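Local atomic coordinates of prephenate dehydrogenase (Corynebacterium glutamicum ATCC 13032, PDB entry 3KTD), a protein that probably oxidises prephenate with NAD+ or NADP+ as hydride acceptor. Residues K45-D49 / E50-V54; S166-K169 / D170-M174. All blocks are in the same frame, centred on the assembly; numbering follows the deposited sequence.

Contact 1. Residues K45-D49 / E50-V54; sequences KSAVD and EGFDV
Phe52 N donates to Ala47 O at 2.9 Å, reaching back five residues, while Gly51 N binds Val48 O at 3.2 Å from well above the carbonyl plane. Ala47 O and Ser46 O also receive weak bonds from Glu50 N, so the carbonyls of Ser46, Ala47 and Val48 are met by amides from the segment that leaves helix 41-49. A CA-H...O contact from Val48 CA to Phe52 O, 3.2 Å long, accompanies these bonds. The pattern is a Schellman motif: Gly51, with a phi of 119°, is the first residue to abandon helical geometry, and the chain turns back beside the helix toward strand 54-55. That strand lies parallel to 34-37, so the turn belongs to a beta-alpha-beta crossover at the margin of the Rossmann-type sheet. Phe52 CG stands beside its own backbone N (chi1 -56°), a choice that carries ring atom CD2 to 3.4 Å from Ala47 O, which sits at the ring edge. Outside the turn, His28 meets the Phe52 ring edge-to-face, and Glu50 stretches an extended chain to a salt bridge with Arg25. Apolar contacts complete the turn: Ala47 CB lies 3.7 Å from Val54 CG2 and 4.2 Å from Phe52 CB, and Val48 CG2 comes within 4.1 Å of Val54 CB.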
# COMPACT_ATOMS: atom_id res chain seq x y z
N LYS A 45 -14.45 29.82 17.56
CA LYS A 45 -15.88 30.13 17.65
C LYS A 45 -16.74 28.90 17.38
O LYS A 45 -17.73 28.66 18.09
CB LYS A 45 -16.22 31.23 16.63
CG LYS A 45 -17.65 31.77 16.62
CD LYS A 45 -17.96 32.62 17.86
CE LYS A 45 -19.07 33.64 17.56
NZ LYS A 45 -20.19 33.03 16.79
N SER A 46 -16.36 28.14 16.35
CA SER A 46 -17.09 26.93 15.95
C SER A 46 -17.09 25.88 17.05
O SER A 46 -18.15 25.33 17.38
CB SER A 46 -16.48 26.31 14.68
OG SER A 46 -16.53 27.20 13.58
N ALA A 47 -15.91 25.60 17.61
CA ALA A 47 -15.76 24.64 18.69
C ALA A 47 -16.44 25.12 19.98
O ALA A 47 -17.07 24.32 20.67
CB ALA A 47 -14.29 24.35 18.94
N VAL A 48 -16.33 26.40 20.31
CA VAL A 48 -17.00 26.93 21.50
C VAL A 48 -18.51 26.79 21.35
O VAL A 48 -19.21 26.48 22.31
CB VAL A 48 -16.67 28.42 21.76
CG1 VAL A 48 -17.56 28.97 22.88
CG2 VAL A 48 -15.22 28.59 22.12
N ASP A 49 -19.00 27.00 20.14
CA ASP A 49 -20.42 26.91 19.89
C ASP A 49 -20.93 25.46 19.94
O ASP A 49 -22.10 25.22 20.24
CB ASP A 49 -20.78 27.61 18.56
CG ASP A 49 -20.78 29.15 18.68
OD1 ASP A 49 -20.75 29.69 19.82
OD2 ASP A 49 -20.82 29.81 17.61
N GLU A 50 -20.05 24.49 19.67
CA GLU A 50 -20.43 23.08 19.74
C GLU A 50 -20.37 22.52 21.18
O GLU A 50 -20.77 21.38 21.42
CB GLU A 50 -19.55 22.25 18.80
CG GLU A 50 -19.99 20.81 18.58
CD GLU A 50 -19.13 20.09 17.55
OE1 GLU A 50 -18.27 20.75 16.92
OE2 GLU A 50 -19.31 18.86 17.36
N GLY A 51 -19.87 23.33 22.12
CA GLY A 51 -19.79 22.94 23.53
C GLY A 51 -18.38 22.89 24.12
O GLY A 51 -18.23 22.80 25.34
N PHE A 52 -17.36 22.95 23.26
CA PHE A 52 -15.97 22.85 23.71
C PHE A 52 -15.41 24.15 24.28
O PHE A 52 -15.92 25.23 24.00
CB PHE A 52 -15.08 22.37 22.56
CG PHE A 52 -15.53 21.08 21.97
CD1 PHE A 52 -15.32 19.89 22.65
CD2 PHE A 52 -16.16 21.04 20.75
CE1 PHE A 52 -15.73 18.69 22.11
CE2 PHE A 52 -16.57 19.83 20.19
CZ PHE A 52 -16.36 18.66 20.88
N ASP A 53 -14.36 24.04 25.09
CA ASP A 53 -13.72 25.20 25.74
C ASP A 53 -12.45 25.59 24.97
O ASP A 53 -11.36 25.10 25.24
CB ASP A 53 -13.44 24.87 27.21
CG ASP A 53 -12.82 26.03 27.97
OD1 ASP A 53 -12.44 27.01 27.30
OD2 ASP A 53 -12.70 25.96 29.21
N VAL A 54 -12.61 26.50 24.01
CA VAL A 54 -11.53 26.87 23.09
C VAL A 54 -11.37 28.38 22.97
O VAL A 54 -12.33 29.13 23.11
CB VAL A 54 -11.82 26.27 21.68
CG1 VAL A 54 -10.74 26.66 20.70
CG2 VAL A 54 -11.93 24.75 21.76

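Contact 2. Residues S166-K169 / D170-M174; sequences SIWK and DVVQM
Lys169 links successive turns of helix 162-177 through its carbonyl: Gln173 N donates to Lys169 O at 2.8 Å in a nearly straight bond, and CB and CG of Gln173 lie alongside the same oxygen. The amide of Asp170 makes a long, weak bond of 3.3 Å to Ser166 O. With CG beside the backbone N (chi1 -79°), the Asp170 carboxylate is laid alongside the preceding turn, where its OD2 is taken up from outside the two segments by a salt bridge to Arg9 and a hydrogen bond to Ser8; Arg9 also bonds Ser166 OG, tying both polar side chains to the chain's N-terminal region. On another side of the helix, Trp168 and Val172 form an i, i+4 pair. Val172 CG2 sits over one face of the indole, 3.8 Å from the centroid of the six-membered ring and only 11° off its normal, a clear CH-pi contact. The indole stands on a CG anti to the backbone N (chi1 -180°), and Val172 offers the methyl that lies beside its own N. Val149 of the sheet and Ile338 of strand 337-340 also touch Trp168. Whereas the Trp168-Val172 side-chain pair is purely apolar, Asp170 brings a carboxylate into a buried position; the charge of Arg9 probably offsets its own, so the acid is likely to stay ionised there.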
# COMPACT_ATOMS: atom_id res chain seq x y z
N SER A 166 5.92 12.65 37.42
CA SER A 166 4.51 13.03 37.50
C SER A 166 3.93 13.50 36.16
O SER A 166 2.77 13.23 35.86
CB SER A 166 4.33 14.11 38.57
OG SER A 166 3.05 14.69 38.50
N ILE A 167 4.73 14.24 35.39
CA ILE A 167 4.30 14.70 34.06
C ILE A 167 4.20 13.50 33.13
O ILE A 167 3.23 13.34 32.39
CB ILE A 167 5.30 15.71 33.46
CG1 ILE A 167 5.28 17.02 34.25
CG2 ILE A 167 4.95 15.99 32.01
CD1 ILE A 167 6.44 17.94 33.91
N TRP A 168 5.21 12.64 33.19
CA TRP A 168 5.23 11.44 32.36
C TRP A 168 3.98 10.59 32.59
O TRP A 168 3.36 10.14 31.62
CB TRP A 168 6.48 10.62 32.66
CG TRP A 168 6.59 9.38 31.86
CD1 TRP A 168 7.18 9.24 30.65
CD2 TRP A 168 6.10 8.09 32.23
NE1 TRP A 168 7.10 7.94 30.23
CE2 TRP A 168 6.44 7.21 31.18
CE3 TRP A 168 5.41 7.59 33.34
CZ2 TRP A 168 6.11 5.86 31.21
CZ3 TRP A 168 5.09 6.24 33.37
CH2 TRP A 168 5.43 5.40 32.31
N LYS A 169 3.60 10.39 33.85
CA LYS A 169 2.41 9.62 34.18
C LYS A 169 1.16 10.21 33.53
O LYS A 169 0.45 9.51 32.80
CB LYS A 169 2.22 9.49 35.69
CG LYS A 169 3.20 8.49 36.31
CD LYS A 169 2.90 8.14 37.78
CE LYS A 169 3.48 9.13 38.78
NZ LYS A 169 3.50 8.51 40.13
N ASP A 170 0.91 11.50 33.74
CA ASP A 170 -0.26 12.14 33.13
C ASP A 170 -0.31 11.98 31.59
O ASP A 170 -1.37 11.78 31.02
CB ASP A 170 -0.34 13.62 33.52
CG ASP A 170 -0.89 13.85 34.93
OD1 ASP A 170 -1.57 12.96 35.50
OD2 ASP A 170 -0.67 14.95 35.47
N VAL A 171 0.84 12.03 30.92
CA VAL A 171 0.87 11.88 29.47
C VAL A 171 0.41 10.47 29.10
O VAL A 171 -0.34 10.28 28.14
CB VAL A 171 2.28 12.14 28.89
CG1 VAL A 171 2.38 11.62 27.46
CG2 VAL A 171 2.62 13.63 28.96
N VAL A 172 0.86 9.49 29.87
CA VAL A 172 0.49 8.11 29.62
C VAL A 172 -0.99 7.89 29.96
O VAL A 172 -1.72 7.22 29.21
CB VAL A 172 1.38 7.16 30.42
CG1 VAL A 172 0.94 5.73 30.21
CG2 VAL A 172 2.81 7.33 30.00
N GLN A 173 -1.43 8.45 31.08
CA GLN A 173 -2.82 8.37 31.47
C GLN A 173 -3.72 9.01 30.44
O GLN A 173 -4.82 8.51 30.18
CB GLN A 173 -3.05 9.02 32.84
CG GLN A 173 -2.53 8.19 33.99
CD GLN A 173 -3.16 6.82 33.99
OE1 GLN A 173 -2.48 5.81 33.76
NE2 GLN A 173 -4.46 6.77 34.18
N MSE A 174 -3.25 10.11 29.85
CA MSE A 174 -3.97 10.82 28.80
C MSE A 174 -4.12 9.92 27.56
O MSE A 174 -5.24 9.69 27.07
CB MSE A 174 -3.24 12.12 28.43
CG MSE A 174 -4.03 13.05 27.53
SE MSE A 174 -2.98 14.51 26.77
CE MSE A 174 -1.75 13.50 25.66

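Both contacts are local, and both lie in beta-alpha-beta units of the region assigned to nucleotide binding, one at the end of the helix and one within it, but they serve opposite margins of the eight-stranded sheet. Contact 1 ends the helix leading to outermost strand 54-55; contact 2 lies within the helix leading to the other outermost strand, 181-184. Their centres are 26 Å apart and they do not touch. The first is partly buried, with several exposed residues, and its chemistry is that of a helix terminus: irregular backbone bonds and small aliphatic contacts. The second is buried, with regular helical bonding, an aromatic face given to a methyl group and a buried carboxylate paired with an arginine.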